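Local structure of peptide synthetase, module 7 (Actinoplanes teichomyceticus, 4TX3) at residues 222-227 with 429-434; 269-274 with 318-323; 60-65 with 163-168; 121-126 with 152-157. The protein forms a condensation-domain-like part of module 7 of a nonribosomal peptide synthetase, and probably recruits tailoring oxygenases rather than joining amino acids. All coordinates share one frame; numbering follows the deposited sequence.

Overall arrangement
Following the chain from the N terminus, helix 53-66 opens contact 3, which closes at the end of helix 148-166. Contact 4 is nested within that loop, joining strand 123-129 to the same helix, and the two touch through L60 and V63, which pack on C125, W123 and F154. These tie the N-terminal sheet to two helices. Across the centre of the chain, contact 1 links the loop after helix 200-211 to the start of helix 429-448, 202 residues on; contact 2, between helices 261-278 and 320-334, is nested inside it. Contacts 1 and 2 do not touch, their nearest atoms being about 6 Å apart, while the centres of contacts 1 and 3 stand about 47 Å apart.

Contact 1: 222-227 with 429-434; sequences PFDRAR and HDTAAS. With SO4 (sulfate ion), chain G.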
# COMPACT_ATOMS: atom_id res chain seq x y z
N PRO B 222 38.88 4.23 -3.18
CA PRO B 222 39.78 5.33 -3.57
C PRO B 222 39.63 6.59 -2.70
O PRO B 222 39.08 7.61 -3.15
CB PRO B 222 39.36 5.61 -5.01
CG PRO B 222 37.90 5.28 -5.03
CD PRO B 222 37.76 4.07 -4.13
N PHE B 223 40.14 6.51 -1.47
CA PHE B 223 40.00 7.61 -0.51
C PHE B 223 40.74 8.87 -0.97
O PHE B 223 41.73 8.78 -1.68
CB PHE B 223 40.52 7.20 0.87
CG PHE B 223 39.78 6.04 1.50
CD1 PHE B 223 38.42 6.09 1.70
CD2 PHE B 223 40.47 4.90 1.90
CE1 PHE B 223 37.75 5.02 2.29
CE2 PHE B 223 39.81 3.83 2.48
CZ PHE B 223 38.45 3.89 2.68
N ASP B 224 40.24 10.04 -0.58
CA ASP B 224 40.95 11.29 -0.82
C ASP B 224 41.64 11.76 0.47
O ASP B 224 42.56 12.58 0.43
CB ASP B 224 40.00 12.37 -1.34
CG ASP B 224 39.60 12.15 -2.78
OD1 ASP B 224 40.48 12.01 -3.65
OD2 ASP B 224 38.38 12.09 -3.06
N ARG B 225 41.18 11.23 1.61
CA ARG B 225 41.75 11.53 2.92
C ARG B 225 41.71 10.31 3.82
O ARG B 225 40.87 9.43 3.64
CB ARG B 225 40.99 12.65 3.64
CG ARG B 225 41.04 13.98 3.00
CD ARG B 225 39.76 14.74 3.26
NE ARG B 225 39.42 15.43 2.04
CZ ARG B 225 38.35 15.17 1.30
NH1 ARG B 225 37.46 14.27 1.68
NH2 ARG B 225 38.16 15.85 0.18
N ALA B 226 42.60 10.28 4.80
CA ALA B 226 42.62 9.17 5.73
C ALA B 226 41.37 9.20 6.61
O ALA B 226 40.79 10.26 6.84
CB ALA B 226 43.88 9.21 6.59
N ARG B 227 40.96 8.02 7.09
CA ARG B 227 39.82 7.91 7.98
C ARG B 227 40.19 8.53 9.32
O ARG B 227 41.15 8.10 9.95
CB ARG B 227 39.42 6.44 8.15
CG ARG B 227 38.07 6.23 8.82
CD ARG B 227 37.81 4.75 9.09
NE ARG B 227 37.87 3.96 7.87
CZ ARG B 227 36.86 3.87 7.01
NH1 ARG B 227 35.71 4.50 7.25
NH2 ARG B 227 37.00 3.14 5.91
N HIS B 429 33.84 15.05 -4.37
CA HIS B 429 32.71 14.87 -5.28
C HIS B 429 33.12 14.23 -6.60
O HIS B 429 32.36 13.43 -7.15
CB HIS B 429 32.03 16.22 -5.57
CG HIS B 429 30.79 16.11 -6.41
ND1 HIS B 429 30.81 16.23 -7.78
CD2 HIS B 429 29.50 15.90 -6.06
CE1 HIS B 429 29.58 16.09 -8.25
NE2 HIS B 429 28.76 15.90 -7.22
N ASP B 430 34.32 14.56 -7.09
CA ASP B 430 34.79 14.02 -8.38
C ASP B 430 35.17 12.54 -8.28
O ASP B 430 34.93 11.77 -9.21
CB ASP B 430 35.97 14.85 -8.94
CG ASP B 430 37.17 14.93 -7.99
OD1 ASP B 430 37.49 13.93 -7.29
OD2 ASP B 430 37.82 15.99 -7.97
N THR B 431 35.76 12.15 -7.16
CA THR B 431 36.01 10.75 -6.89
C THR B 431 34.70 9.95 -6.95
O THR B 431 34.65 8.89 -7.55
CB THR B 431 36.67 10.55 -5.52
OG1 THR B 431 37.82 11.40 -5.43
CG2 THR B 431 37.12 9.10 -5.35
N ALA B 432 33.64 10.49 -6.34
CA ALA B 432 32.37 9.78 -6.28
C ALA B 432 31.68 9.78 -7.62
O ALA B 432 30.95 8.84 -7.96
CB ALA B 432 31.49 10.38 -5.24
N ALA B 433 31.91 10.84 -8.39
CA ALA B 433 31.32 10.98 -9.71
C ALA B 433 31.90 9.95 -10.70
O ALA B 433 31.18 9.40 -11.53
CB ALA B 433 31.52 12.40 -10.23
N SER B 434 33.20 9.70 -10.59
CA SER B 434 33.87 8.65 -11.35
C SER B 434 33.30 7.27 -11.03
O SER B 434 32.99 6.48 -11.92
CB SER B 434 35.37 8.66 -11.06
OG SER B 434 35.92 9.92 -11.36
S SO4 G . 34.11 18.58 -3.08
O1 SO4 G . 32.99 19.38 -2.56
O2 SO4 G . 35.34 18.85 -2.32
O3 SO4 G . 33.78 17.15 -2.95
O4 SO4 G . 34.33 18.89 -4.50
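D224 and P222 meet T431 where the loop between helix 200-211 and strand 235-242 runs past the first turn of helix 429-448, at the surface of the C-terminal half of this condensation-domain fold. The polar part is one hydrogen bond: T431 OG1 donates to D224 OD2 at 2.5 Å, on the syn side of that oxygen, the two side chains reaching out to meet each other. The same OD2 also accepts from the backbone N of D428, just ahead of the helix, so one carboxylate oxygen holds both the chain entering the helix and a side chain of its first turn. R225 adds a salt bridge to D428, and its guanidinium has D224 CB over the centre of one face. With an alanine at D224, the T431 hydroxyl and the D428 amide would probably lose this shared acceptor, and the loop its polar tie to the helix start. D430 OD1 lies 4.7 Å from D224 OD2, a proximity of like charges that may be eased by the nearby helix N terminus.

The apolar part uses the other branch of T431. With OG1 beside the backbone N (chi1 -52°), CG2 is turned to P222, 3.9 Å from its CG and 3.3 Å from its carbonyl O.

An anion marks the helix start: a sulfate, probably from the crystallisation liquor, takes a hydrogen bond from H429 N to its O3. Next in the chain, D430 O accepts from S434 N and S434 OG, one turn later, each at 3.0 Å, with one donor on each side of the carbonyl plane.

Contact 2: 269-274 with 318-323; sequences LAMLLT and PTFLEV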
# COMPACT_ATOMS: atom_id res chain seq x y z
N LEU B 269 28.52 -4.23 -9.35
CA LEU B 269 29.24 -3.38 -8.39
C LEU B 269 30.44 -4.11 -7.77
O LEU B 269 31.51 -3.52 -7.58
CB LEU B 269 28.30 -2.90 -7.28
CG LEU B 269 28.94 -2.10 -6.14
CD1 LEU B 269 29.54 -0.80 -6.62
CD2 LEU B 269 27.94 -1.86 -5.02
N ALA B 270 30.26 -5.40 -7.46
CA ALA B 270 31.35 -6.19 -6.89
C ALA B 270 32.49 -6.30 -7.91
O ALA B 270 33.67 -6.23 -7.54
CB ALA B 270 30.85 -7.59 -6.46
N MET B 271 32.15 -6.46 -9.19
CA MET B 271 33.18 -6.51 -10.23
C MET B 271 33.88 -5.17 -10.33
O MET B 271 35.09 -5.10 -10.58
CB MET B 271 32.59 -6.88 -11.58
CG MET B 271 32.18 -8.33 -11.69
SD MET B 271 31.19 -8.59 -13.18
CE MET B 271 32.40 -9.24 -14.34
N LEU B 272 33.12 -4.09 -10.13
CA LEU B 272 33.69 -2.76 -10.22
C LEU B 272 34.69 -2.53 -9.10
O LEU B 272 35.75 -1.97 -9.32
CB LEU B 272 32.60 -1.70 -10.20
CG LEU B 272 33.05 -0.24 -10.23
CD1 LEU B 272 33.88 0.09 -11.48
CD2 LEU B 272 31.86 0.67 -10.14
N LEU B 273 34.34 -2.98 -7.90
CA LEU B 273 35.21 -2.74 -6.75
C LEU B 273 36.50 -3.57 -6.87
O LEU B 273 37.57 -3.08 -6.54
CB LEU B 273 34.48 -3.05 -5.44
CG LEU B 273 33.34 -2.09 -5.09
CD1 LEU B 273 32.46 -2.66 -4.00
CD2 LEU B 273 33.89 -0.74 -4.66
N THR B 274 36.39 -4.80 -7.36
CA THR B 274 37.58 -5.59 -7.62
C THR B 274 38.47 -4.85 -8.62
O THR B 274 39.67 -4.75 -8.44
CB THR B 274 37.25 -7.00 -8.15
OG1 THR B 274 36.60 -7.77 -7.13
CG2 THR B 274 38.52 -7.72 -8.57
N PRO B 318 36.17 -14.13 -12.93
CA PRO B 318 34.83 -14.63 -13.29
C PRO B 318 34.11 -13.80 -14.36
O PRO B 318 34.23 -12.57 -14.40
CB PRO B 318 34.06 -14.54 -11.96
CG PRO B 318 35.07 -14.14 -10.91
CD PRO B 318 36.18 -13.48 -11.61
N THR B 319 33.37 -14.47 -15.23
CA THR B 319 32.39 -13.79 -16.06
C THR B 319 31.36 -13.12 -15.16
O THR B 319 31.16 -13.54 -14.00
CB THR B 319 31.66 -14.73 -17.00
OG1 THR B 319 30.80 -15.58 -16.22
CG2 THR B 319 32.65 -15.58 -17.77
N PHE B 320 30.70 -12.09 -15.69
CA PHE B 320 29.59 -11.45 -14.99
C PHE B 320 28.59 -12.49 -14.52
O PHE B 320 28.16 -12.47 -13.36
CB PHE B 320 28.89 -10.43 -15.89
CG PHE B 320 27.58 -9.94 -15.35
CD1 PHE B 320 27.54 -9.10 -14.24
CD2 PHE B 320 26.38 -10.34 -15.93
CE1 PHE B 320 26.32 -8.67 -13.73
CE2 PHE B 320 25.16 -9.90 -15.43
CZ PHE B 320 25.13 -9.06 -14.34
N LEU B 321 28.22 -13.39 -15.42
CA LEU B 321 27.24 -14.43 -15.12
C LEU B 321 27.73 -15.34 -13.99
O LEU B 321 26.93 -15.77 -13.15
CB LEU B 321 26.93 -15.26 -16.37
CG LEU B 321 26.06 -14.66 -17.46
CD1 LEU B 321 26.04 -15.63 -18.63
CD2 LEU B 321 24.66 -14.40 -16.94
N GLU B 322 29.02 -15.64 -13.98
CA GLU B 322 29.58 -16.40 -12.87
C GLU B 322 29.46 -15.64 -11.54
O GLU B 322 29.19 -16.25 -10.49
CB GLU B 322 31.04 -16.79 -13.15
CG GLU B 322 31.15 -17.98 -14.13
CD GLU B 322 32.53 -18.18 -14.76
OE1 GLU B 322 33.30 -17.20 -14.89
OE2 GLU B 322 32.84 -19.34 -15.14
N VAL B 323 29.62 -14.31 -11.59
CA VAL B 323 29.51 -13.51 -10.38
C VAL B 323 28.07 -13.49 -9.86
O VAL B 323 27.84 -13.62 -8.65
CB VAL B 323 29.99 -12.08 -10.59
CG1 VAL B 323 29.80 -11.27 -9.31
CG2 VAL B 323 31.45 -12.06 -11.03
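The F320 ring receives M271 at its edge: SD lies in the ring plane, 5.2 Å from the centroid and 89° off the normal, a Met-aromatic contact with CD1 the nearest ring atom at 3.8 Å. Neither face of the ring meets a side chain of 269-274; L264 and A267, from earlier in helix 261-278, and V446 of helix 429-448 pack on this phenylalanine. The contact sets helix 261-278 against the start of helix 320-334 in the C-terminal half of the condensation-domain fold.

The thioether does more than touch the ring. A bend about the CG-SD bond (chi3 99°) carries CE in against the start of helix 320-334, 3.6 Å from F320 N and 3.8 Å from P318 O. Farther back along the same side chain, M271 CG rests 3.9 Å from V323 CG2, one turn on in the partner helix. M271 thus spans the first turn of that helix, with F320 and V323 flanking it, while I454 packs on both M271 and P318.

The turn it leans on is fastened by a capping box. T319, at the N-cap, accepts from E322 N through OG1 at 2.9 Å, and T319 N gives back a bond of 2.8 Å to E322 OE1, met on the anti side of the carboxylate. T319 points away from helix 261-278, leaving the polar cap off the buried side.

No hydrogen bond links 269-274 to 318-323. The contact is therefore one of shape and dispersion, in which a flexible side chain with a polarisable sulfur fits between an aromatic edge, a valine branch and backbone at a helix start.

Contact 3: 60-65 with 163-168; sequences LRDVAA and GARRAG
R165 grips D62 side-on with two nitrogens, one to each carboxylate oxygen. NE donates to OD2 at 2.8 Å and NH2 to OD1 at 3.1 Å; the second bond is nearly straight (176°), and both use the syn lone pairs of the carboxylate. The two flat groups are nearly coplanar, so the carboxylate meets the guanidinium at its edge, and the pair of bonds fixes the turn of each group about its own chain. The aliphatic part of the arginine comes alongside as well, with CG 3.5 Å from D62 OD2, because the chain is folded back at CB-CG (chi2 -64°) instead of running out straight.

With a methionine at R165 both bonds would go, which would probably leave D62 without this counter-charge and its carboxylate freer to turn.

This salt bridge joins helix 53-66 to the C-terminal end of helix 148-166 at the protein surface, in the N-terminal half of the condensation-domain fold. The second helix runs to R166 and ends in a Schellman motif, with G168, at positive phi, as the C-prime residue: G168 N bonds to R165 O at 3.2 Å, and the N of the residue after it to A164 O. The backbone carbonyl of the arginine is thereby held while its side chain reaches across.

Around the pair, A55 and A58 of helix 53-66 pack on R165, while A161 and P171 lie against D62. R61 NH1 stays 6.4 Å from R165 NH2, and R61 NH2 is engaged by E57 and by the carbonyl of V91. Beside the bridge, A164 packs on an acidic side chain of another protein chain.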
# COMPACT_ATOMS: atom_id res chain seq x y z
N LEU B 60 -0.26 15.69 16.24
CA LEU B 60 1.11 15.26 16.49
C LEU B 60 1.21 14.51 17.82
O LEU B 60 1.78 13.43 17.91
CB LEU B 60 2.05 16.47 16.50
CG LEU B 60 2.26 17.08 15.11
CD1 LEU B 60 2.82 18.52 15.18
CD2 LEU B 60 3.19 16.17 14.31
N ARG B 61 0.60 15.10 18.85
CA ARG B 61 0.44 14.47 20.15
C ARG B 61 -0.28 13.10 20.05
O ARG B 61 0.10 12.15 20.75
CB ARG B 61 -0.34 15.42 21.06
CG ARG B 61 -0.10 15.25 22.52
CD ARG B 61 -0.90 16.30 23.30
NE ARG B 61 -0.40 17.66 23.10
CZ ARG B 61 -1.16 18.70 22.77
NH1 ARG B 61 -2.47 18.55 22.57
NH2 ARG B 61 -0.60 19.89 22.61
N ASP B 62 -1.30 13.00 19.20
CA ASP B 62 -2.06 11.76 19.03
C ASP B 62 -1.27 10.67 18.33
O ASP B 62 -1.49 9.48 18.57
CB ASP B 62 -3.35 12.00 18.23
CG ASP B 62 -4.37 12.80 19.01
OD1 ASP B 62 -4.31 12.84 20.26
OD2 ASP B 62 -5.23 13.43 18.35
N VAL B 63 -0.35 11.06 17.46
CA VAL B 63 0.47 10.07 16.79
C VAL B 63 1.36 9.40 17.81
O VAL B 63 1.57 8.19 17.75
CB VAL B 63 1.31 10.69 15.67
CG1 VAL B 63 2.34 9.68 15.13
CG2 VAL B 63 0.39 11.19 14.56
N ALA B 64 1.87 10.17 18.77
CA ALA B 64 2.73 9.59 19.79
C ALA B 64 1.90 8.82 20.80
O ALA B 64 2.39 7.88 21.44
CB ALA B 64 3.58 10.66 20.49
N ALA B 65 0.64 9.22 20.96
CA ALA B 65 -0.25 8.48 21.84
C ALA B 65 -0.42 7.07 21.28
O ALA B 65 -0.36 6.09 22.01
CB ALA B 65 -1.60 9.17 22.00
N GLY B 163 -7.47 15.06 10.72
CA GLY B 163 -8.85 15.00 10.27
C GLY B 163 -9.82 15.13 11.42
O GLY B 163 -10.68 16.02 11.42
N ALA B 164 -9.69 14.25 12.41
CA ALA B 164 -10.59 14.23 13.57
C ALA B 164 -10.48 15.49 14.43
O ALA B 164 -11.50 16.11 14.76
CB ALA B 164 -10.32 12.99 14.43
N ARG B 165 -9.25 15.84 14.83
CA ARG B 165 -9.02 17.00 15.68
C ARG B 165 -9.49 18.30 15.02
O ARG B 165 -10.03 19.19 15.68
CB ARG B 165 -7.54 17.11 16.05
CG ARG B 165 -7.06 16.05 17.01
CD ARG B 165 -7.76 16.16 18.36
NE ARG B 165 -7.15 15.25 19.32
CZ ARG B 165 -7.60 15.01 20.55
NH1 ARG B 165 -8.70 15.62 21.00
NH2 ARG B 165 -6.95 14.16 21.33
N ARG B 166 -9.29 18.40 13.71
CA ARG B 166 -9.77 19.56 12.96
C ARG B 166 -11.30 19.64 13.00
O ARG B 166 -11.87 20.72 12.97
CB ARG B 166 -9.28 19.51 11.52
CG ARG B 166 -9.68 20.71 10.71
CD ARG B 166 -9.22 20.61 9.27
NE ARG B 166 -9.64 21.80 8.54
CZ ARG B 166 -10.83 21.94 7.97
NH1 ARG B 166 -11.71 20.96 8.03
NH2 ARG B 166 -11.13 23.07 7.33
N ALA B 167 -11.95 18.49 13.10
CA ALA B 167 -13.41 18.44 13.17
C ALA B 167 -13.95 18.33 14.60
O ALA B 167 -15.09 17.92 14.79
CB ALA B 167 -13.92 17.27 12.34
N GLY B 168 -13.14 18.66 15.60
CA GLY B 168 -13.64 18.75 16.96
C GLY B 168 -13.79 17.48 17.77
O GLY B 168 -14.43 17.49 18.82

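Contact 4: 121-126 with 152-157; sequences MPWRCE and DVFFRD
An offset edge-to-face aromatic pair, W123 with F154, joins strand 123-129 to helix 148-166, which packs on the N-terminal sheet of the fold. The edge of the phenylalanine is directed at the face of the indole: the ring planes stand at 62° and the centroid of the F154 ring lies 5.7 Å from that of the six-membered ring of W123. The closest atoms are F154 CZ and W123 CZ3, 3.9 Å apart, and F154 CE2 sits 4.2 Å above the indole plane, displaced toward its rim. The overlap is therefore partial, the phenylalanine edge meeting the indole near its rim, and it bridges backbones whose nearest CA atoms, those of W123 and F154, are 11.2 Å apart.

F154 extends its ring from the helix with CG opposite the backbone N (chi1 -175°). W123 CG lies between N and the carbonyl carbon (chi1 67°), with the indole turned to the helix side. The indole NE1 makes a weak hydrogen bond to L70 O. Within the helix, F154 CD1 lies 4.0 Å over the centre of the next ring, F155, which turns to V43 and L45 of strand 40-49.

Helix 148-166 follows strand 134-142, whose last residue, H142, stands where the HHxxxDG motif of condensation domains would begin, here altered to HRxxxDD. Helix 53-66 fills in beside the pair: A64 packs on W123, L60 and V63 on F154. From the sheet V141 supports the tryptophan and V139 the phenylalanine, placing the two rings between one strand layer and two helices.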
# COMPACT_ATOMS: atom_id res chain seq x y z
N MET B 121 12.57 12.97 24.16
CA MET B 121 11.83 12.14 23.23
C MET B 121 12.60 12.08 21.89
O MET B 121 13.20 13.07 21.48
CB MET B 121 10.41 12.68 23.03
CG MET B 121 9.68 12.99 24.32
SD MET B 121 9.01 11.54 25.11
CE MET B 121 8.67 12.15 26.76
N PRO B 122 12.57 10.93 21.21
CA PRO B 122 13.42 10.75 20.03
C PRO B 122 12.86 11.39 18.74
O PRO B 122 13.21 10.98 17.64
CB PRO B 122 13.48 9.24 19.90
CG PRO B 122 12.09 8.80 20.34
CD PRO B 122 11.66 9.79 21.41
N TRP B 123 11.99 12.38 18.86
CA TRP B 123 11.52 13.10 17.69
C TRP B 123 11.24 14.53 18.06
O TRP B 123 11.31 14.91 19.23
CB TRP B 123 10.28 12.45 17.09
CG TRP B 123 9.08 12.52 17.94
CD1 TRP B 123 8.86 11.83 19.11
CD2 TRP B 123 7.91 13.31 17.71
NE1 TRP B 123 7.62 12.16 19.61
CE2 TRP B 123 7.01 13.06 18.78
CE3 TRP B 123 7.53 14.21 16.71
CZ2 TRP B 123 5.76 13.67 18.87
CZ3 TRP B 123 6.28 14.82 16.80
CH2 TRP B 123 5.41 14.55 17.88
N ARG B 124 10.89 15.32 17.07
CA ARG B 124 10.94 16.76 17.19
C ARG B 124 10.23 17.39 15.99
O ARG B 124 10.45 16.99 14.85
CB ARG B 124 12.40 17.20 17.27
CG ARG B 124 12.64 18.66 17.23
CD ARG B 124 14.09 18.91 16.87
NE ARG B 124 15.01 18.32 17.83
CZ ARG B 124 16.16 17.74 17.48
NH1 ARG B 124 16.52 17.71 16.20
NH2 ARG B 124 16.94 17.21 18.42
N CYS B 125 9.37 18.36 16.25
CA CYS B 125 8.66 18.99 15.16
C CYS B 125 8.73 20.51 15.29
O CYS B 125 8.91 21.03 16.39
CB CYS B 125 7.21 18.51 15.12
SG CYS B 125 6.25 18.73 16.65
N GLU B 126 8.62 21.20 14.16
CA GLU B 126 8.48 22.65 14.18
C GLU B 126 7.58 23.12 13.03
O GLU B 126 7.51 22.50 11.97
CB GLU B 126 9.85 23.35 14.11
CG GLU B 126 9.90 24.70 14.86
CD GLU B 126 11.31 25.33 14.92
OE1 GLU B 126 12.14 25.07 14.02
OE2 GLU B 126 11.59 26.10 15.87
N ASP B 152 6.53 7.11 6.62
CA ASP B 152 5.22 7.09 5.93
C ASP B 152 4.11 6.79 6.91
O ASP B 152 3.05 7.42 6.85
CB ASP B 152 5.18 6.07 4.79
CG ASP B 152 6.17 6.38 3.71
OD1 ASP B 152 6.14 7.52 3.19
OD2 ASP B 152 7.00 5.50 3.38
N VAL B 153 4.34 5.84 7.81
CA VAL B 153 3.35 5.49 8.81
C VAL B 153 3.02 6.74 9.63
O VAL B 153 1.85 7.04 9.88
CB VAL B 153 3.82 4.33 9.73
CG1 VAL B 153 2.82 4.08 10.88
CG2 VAL B 153 4.00 3.06 8.91
N PHE B 154 4.07 7.47 10.01
CA PHE B 154 3.90 8.67 10.82
C PHE B 154 2.91 9.64 10.16
O PHE B 154 1.95 10.09 10.79
CB PHE B 154 5.25 9.36 11.05
CG PHE B 154 5.16 10.56 11.98
CD1 PHE B 154 4.86 11.83 11.48
CD2 PHE B 154 5.37 10.41 13.35
CE1 PHE B 154 4.77 12.92 12.34
CE2 PHE B 154 5.29 11.50 14.20
CZ PHE B 154 4.98 12.76 13.70
N PHE B 155 3.11 9.93 8.88
CA PHE B 155 2.23 10.88 8.21
C PHE B 155 0.87 10.28 7.86
O PHE B 155 -0.10 11.02 7.76
CB PHE B 155 2.93 11.47 6.98
CG PHE B 155 4.06 12.38 7.35
CD1 PHE B 155 3.81 13.63 7.88
CD2 PHE B 155 5.39 11.96 7.25
CE1 PHE B 155 4.85 14.45 8.28
CE2 PHE B 155 6.44 12.79 7.64
CZ PHE B 155 6.17 14.02 8.16
N ARG B 156 0.77 8.96 7.71
CA ARG B 156 -0.56 8.38 7.54
C ARG B 156 -1.32 8.55 8.84
O ARG B 156 -2.52 8.82 8.83
CB ARG B 156 -0.51 6.90 7.12
CG ARG B 156 -0.55 6.69 5.58
CD ARG B 156 0.05 5.35 5.14
NE ARG B 156 -0.21 4.32 6.15
CZ ARG B 156 0.52 3.22 6.30
NH1 ARG B 156 1.57 3.00 5.51
NH2 ARG B 156 0.21 2.34 7.25
N ASP B 157 -0.62 8.44 9.96
CA ASP B 157 -1.30 8.54 11.25
C ASP B 157 -1.54 10.00 11.66
O ASP B 157 -2.53 10.31 12.32
CB ASP B 157 -0.53 7.78 12.32
CG ASP B 157 -0.68 6.26 12.17
OD1 ASP B 157 -1.62 5.82 11.45
OD2 ASP B 157 0.13 5.50 12.76